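Local coordinates for glutamate--tRNA ligase (Elizabethkingia anophelis, PDB 6B1Z), which probably attaches glutamate to its cognate tRNA in an ATP-dependent reaction, as a class I glutamyl-tRNA synthetase, at residues E305-I308 with N309-M313; A348-A351 with K352-Q356. All coordinates share one frame; numbering follows the deposited sequence.

Contact 1: E305-I308 with N309-M313; sequences EAFI and NMVAM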
loop_
_atom_site.group_PDB
_atom_site.type_symbol
_atom_site.label_atom_id
_atom_site.label_comp_id
_atom_site.label_asym_id
_atom_site.label_seq_id
_atom_site.Cartn_x
_atom_site.Cartn_y
_atom_site.Cartn_z
ATOM N N GLU A 305 -9.628 6.946 1.728
ATOM C CA GLU A 305 -9.185 8.086 2.519
ATOM C C GLU A 305 -8.519 7.640 3.810
ATOM O O GLU A 305 -7.557 8.272 4.266
ATOM C CB GLU A 305 -10.367 8.991 2.839
ATOM C CG GLU A 305 -11.056 9.556 1.603
ATOM C CD GLU A 305 -12.112 8.622 1.007
ATOM O OE1 GLU A 305 -12.328 7.480 1.508
ATOM O OE2 GLU A 305 -12.750 9.058 0.018
ATOM N N ALA A 306 -9.031 6.563 4.418
ATOM C CA ALA A 306 -8.422 6.041 5.640
ATOM C C ALA A 306 -7.116 5.332 5.333
ATOM O O ALA A 306 -6.130 5.490 6.065
ATOM C CB ALA A 306 -9.388 5.086 6.336
ATOM N N PHE A 307 -7.104 4.550 4.254
ATOM C CA PHE A 307 -5.895 3.862 3.818
ATOM C C PHE A 307 -4.743 4.836 3.584
ATOM O O PHE A 307 -3.634 4.627 4.095
ATOM C CB PHE A 307 -6.202 3.072 2.549
ATOM C CG PHE A 307 -4.988 2.408 1.940
ATOM C CD1 PHE A 307 -4.345 1.378 2.606
ATOM C CD2 PHE A 307 -4.518 2.815 0.697
ATOM C CE1 PHE A 307 -3.227 0.758 2.042
ATOM C CE2 PHE A 307 -3.407 2.212 0.115
ATOM C CZ PHE A 307 -2.769 1.179 0.783
ATOM N N ILE A 308 -4.979 5.900 2.806
ATOM C CA ILE A 308 -3.863 6.777 2.465
ATOM C C ILE A 308 -3.462 7.654 3.655
ATOM O O ILE A 308 -2.280 7.995 3.804
ATOM C CB ILE A 308 -4.193 7.575 1.186
ATOM C CG1 ILE A 308 -2.888 8.051 0.532
ATOM C CG2 ILE A 308 -5.187 8.712 1.475
ATOM C CD1 ILE A 308 -1.977 6.893 0.092
ATOM N N ASN A 309 -4.402 7.973 4.556
ATOM C CA ASN A 309 -4.043 8.641 5.806
ATOM C C ASN A 309 -3.089 7.762 6.623
ATOM O O ASN A 309 -2.087 8.248 7.173
ATOM C CB ASN A 309 -5.344 8.966 6.578
ATOM C CG ASN A 309 -5.183 10.037 7.676
ATOM O OD1 ASN A 309 -6.182 10.595 8.139
ATOM N ND2 ASN A 309 -3.956 10.285 8.137
ATOM N N MET A 310 -3.385 6.464 6.700
ATOM C CA MET A 310 -2.523 5.538 7.432
ATOM C C MET A 310 -1.133 5.466 6.798
ATOM O O MET A 310 -0.107 5.541 7.493
ATOM C CB MET A 310 -3.191 4.160 7.465
ATOM C CG MET A 310 -2.367 3.059 8.148
ATOM S SD MET A 310 -1.144 2.275 7.065
ATOM C CE MET A 310 -2.193 1.375 5.947
ATOM N N VAL A 311 -1.085 5.345 5.470
ATOM C CA VAL A 311 0.204 5.207 4.792
ATOM C C VAL A 311 1.052 6.454 4.985
ATOM O O VAL A 311 2.265 6.367 5.223
ATOM C CB VAL A 311 -0.020 4.888 3.300
ATOM C CG1 VAL A 311 1.325 4.928 2.541
ATOM C CG2 VAL A 311 -0.646 3.494 3.143
ATOM N N ALA A 312 0.429 7.635 4.917
ATOM C CA ALA A 312 1.165 8.885 5.078
ATOM C C ALA A 312 1.896 8.949 6.405
ATOM O O ALA A 312 3.001 9.494 6.487
ATOM C CB ALA A 312 0.203 10.072 4.969
ATOM N N MET A 313 1.293 8.408 7.460
ATOM C CA MET A 313 1.856 8.540 8.790
ATOM C C MET A 313 2.924 7.497 9.091
ATOM O O MET A 313 3.410 7.451 10.225
ATOM C CB MET A 313 0.726 8.488 9.827
ATOM C CG MET A 313 -0.294 9.616 9.643
ATOM S SD MET A 313 0.479 11.253 9.464
ATOM C CE MET A 313 -0.974 12.270 9.206
#
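One methyl of V311, CG2, sits over a face of the F307 ring, 4.1 Å from its centroid and 18° off the ring normal, in a CH-pi contact. It lies nearer the CE1–CZ rim than the middle of the ring. Farther round the helix the methyl CE of M310 approaches the same ring obliquely, 4.0 Å from F307 CD1. Turns at chi2 and chi3 (-84° and -70°) bend the M310 chain toward F307, which carries that methyl towards the ring. The V311 methyl is thus a bump on one face of the phenyl ring, and the M310 methyl lies beside it, past the rim on the same side. I308 adds a smaller bump, its CD1 lying 4.3 Å from V311 CB. All this happens along almost the full length of helix 304-312, in the class I catalytic domain. Four successive i to i+4 backbone bonds hold the turns, among them V311 N to F307 O at 3.0 Å. The first, N309 N to E305 O, is longer at 3.2 Å. Beyond the helix, the rings of Y297 and W72 meet F307, and L33 of helix 26-41 packs on I308 and A312. N309 sends its amide off the F307 side, where OD1 is bonded by Y358 OH and V325 N while ND2 binds E323 O.

Contact 2: A348-A351 with K352-Q356; sequences AEKA and KWFNQ. With FMT (formic acid), chain D.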
loop_
_atom_site.group_PDB
_atom_site.type_symbol
_atom_site.label_atom_id
_atom_site.label_comp_id
_atom_site.label_asym_id
_atom_site.label_seq_id
_atom_site.Cartn_x
_atom_site.Cartn_y
_atom_site.Cartn_z
ATOM N N ALA A 348 -1.162 -2.981 12.015
ATOM C CA ALA A 348 -2.503 -3.346 11.595
ATOM C C ALA A 348 -3.548 -2.687 12.492
ATOM O O ALA A 348 -4.613 -2.272 12.017
ATOM C CB ALA A 348 -2.647 -4.867 11.606
ATOM N N GLU A 349 -3.237 -2.562 13.789
ATOM C CA GLU A 349 -4.127 -1.883 14.730
ATOM C C GLU A 349 -4.432 -0.469 14.261
ATOM O O GLU A 349 -5.593 -0.046 14.230
ATOM C CB GLU A 349 -3.480 -1.840 16.119
ATOM C CG GLU A 349 -4.248 -0.980 17.134
ATOM C CD GLU A 349 -5.400 -1.709 17.784
ATOM O OE1 GLU A 349 -5.454 -2.961 17.698
ATOM O OE2 GLU A 349 -6.264 -1.029 18.395
ATOM N N LYS A 350 -3.387 0.275 13.894
ATOM C CA LYS A 350 -3.567 1.649 13.434
ATOM C C LYS A 350 -4.341 1.702 12.128
ATOM O O LYS A 350 -5.195 2.582 11.937
ATOM C CB LYS A 350 -2.208 2.319 13.269
ATOM C CG LYS A 350 -2.311 3.815 13.174
ATOM C CD LYS A 350 -2.599 4.377 14.540
ATOM C CE LYS A 350 -2.770 5.868 14.476
ATOM N NZ LYS A 350 -2.668 6.463 15.842
ATOM N N ALA A 351 -4.087 0.759 11.216
ATOM C CA ALA A 351 -4.836 0.765 9.961
ATOM C C ALA A 351 -6.323 0.555 10.211
ATOM O O ALA A 351 -7.170 1.229 9.600
ATOM C CB ALA A 351 -4.282 -0.307 9.026
ATOM N N LYS A 352 -6.663 -0.350 11.134
ATOM C CA LYS A 352 -8.064 -0.586 11.451
ATOM C C LYS A 352 -8.666 0.601 12.193
ATOM O O LYS A 352 -9.825 0.964 11.963
ATOM C CB LYS A 352 -8.191 -1.878 12.255
ATOM C CG LYS A 352 -7.885 -3.089 11.376
ATOM C CD LYS A 352 -7.813 -4.380 12.146
ATOM C CE LYS A 352 -7.701 -5.550 11.192
ATOM N NZ LYS A 352 -7.513 -6.830 11.945
ATOM N N TRP A 353 -7.884 1.227 13.074
ATOM C CA TRP A 353 -8.371 2.408 13.790
ATOM C C TRP A 353 -8.696 3.532 12.815
ATOM O O TRP A 353 -9.751 4.161 12.923
ATOM C CB TRP A 353 -7.340 2.873 14.817
ATOM C CG TRP A 353 -7.691 4.167 15.534
ATOM C CD1 TRP A 353 -8.444 4.300 16.674
ATOM C CD2 TRP A 353 -7.268 5.495 15.175
ATOM N NE1 TRP A 353 -8.504 5.630 17.051
ATOM C CE2 TRP A 353 -7.798 6.381 16.145
ATOM C CE3 TRP A 353 -6.501 6.023 14.129
ATOM C CZ2 TRP A 353 -7.588 7.761 16.097
ATOM C CZ3 TRP A 353 -6.286 7.402 14.085
ATOM C CH2 TRP A 353 -6.827 8.251 15.066
ATOM N N PHE A 354 -7.798 3.793 11.858
ATOM C CA PHE A 354 -8.089 4.791 10.829
ATOM C C PHE A 354 -9.381 4.463 10.091
ATOM O O PHE A 354 -10.198 5.360 9.837
ATOM C CB PHE A 354 -6.931 4.901 9.831
ATOM C CG PHE A 354 -5.868 5.897 10.224
ATOM C CD1 PHE A 354 -6.129 7.272 10.222
ATOM C CD2 PHE A 354 -4.594 5.468 10.562
ATOM C CE1 PHE A 354 -5.138 8.190 10.576
ATOM C CE2 PHE A 354 -3.599 6.375 10.903
ATOM C CZ PHE A 354 -3.862 7.739 10.910
ATOM N N ASN A 355 -9.577 3.192 9.715
ATOM C CA ASN A 355 -10.797 2.829 8.993
ATOM C C ASN A 355 -12.023 3.126 9.842
ATOM O O ASN A 355 -13.009 3.693 9.352
ATOM C CB ASN A 355 -10.797 1.356 8.566
ATOM C CG ASN A 355 -11.446 1.173 7.181
ATOM O OD1 ASN A 355 -11.034 1.822 6.217
ATOM N ND2 ASN A 355 -12.499 0.355 7.096
ATOM N N GLN A 356 -11.971 2.752 11.120
ATOM C CA GLN A 356 -13.089 3.016 12.020
ATOM C C GLN A 356 -13.373 4.510 12.117
ATOM O O GLN A 356 -14.536 4.935 12.092
ATOM C CB GLN A 356 -12.780 2.437 13.401
ATOM C CG GLN A 356 -13.963 2.518 14.328
ATOM C CD GLN A 356 -13.708 1.773 15.592
ATOM O OE1 GLN A 356 -14.188 0.650 15.784
ATOM N NE2 GLN A 356 -12.918 2.372 16.461
HETATM C C FMT D . -0.103 -3.987 15.671
HETATM O O1 FMT D . -1.008 -4.191 14.860
HETATM O O2 FMT D . 0.476 -2.910 15.815
#
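K350 runs its aliphatic chain alongside two aromatic side chains that follow it on the helix and also meet each other. CG and CE each come within 3.7 Å of CE2 of F354, the chain crossing that ring obliquely. With W353 the lysine runs side by side, both pointing the same way, and CE is 3.8 Å from CE3 of the indole. With CG anti to the backbone N, CG already lies against F354; the bend at chi2 (75°) then brings CE and NZ level with the six-membered ring of the indole. NZ is left over one face in a cation-pi contact, 4.5 Å from the centroid of that ring and 24° off its normal. The ammonium also forms a salt bridge with E323. The indole's CZ3 in turn stands over the centre of the F354 ring, 3.7 Å above its plane. These side chains belong to the first turns of helix 348-361, in the region where the catalytic part probably gives way to the anticodon-binding part. Here the backbone oxygens of A348 to A351 each accept from the N-H four residues on. At the amino end, a formate, probably from the crystallisation liquor, accepts a 3.0 Å bond through O1 from E349 N and is also bonded to S347 OG.

How the contacts relate
Contact 1 comes first along the chain, and its helix, 304-312, packs directly against helix 348-361, which holds contact 2; their centres are 10 Å apart. F354 makes much of the join: its CE1 is 3.4 Å from N309 ND2, and its CD2 is 3.6 Å from M310 CB. The backbone adds to the seam, F354 O lying 3.6 Å from A306 CB. E323, on the loop between the helices, bridges the two contacts. The packing probably helps join the catalytic part to the anticodon-binding part. The formate takes no part in this join between the helices.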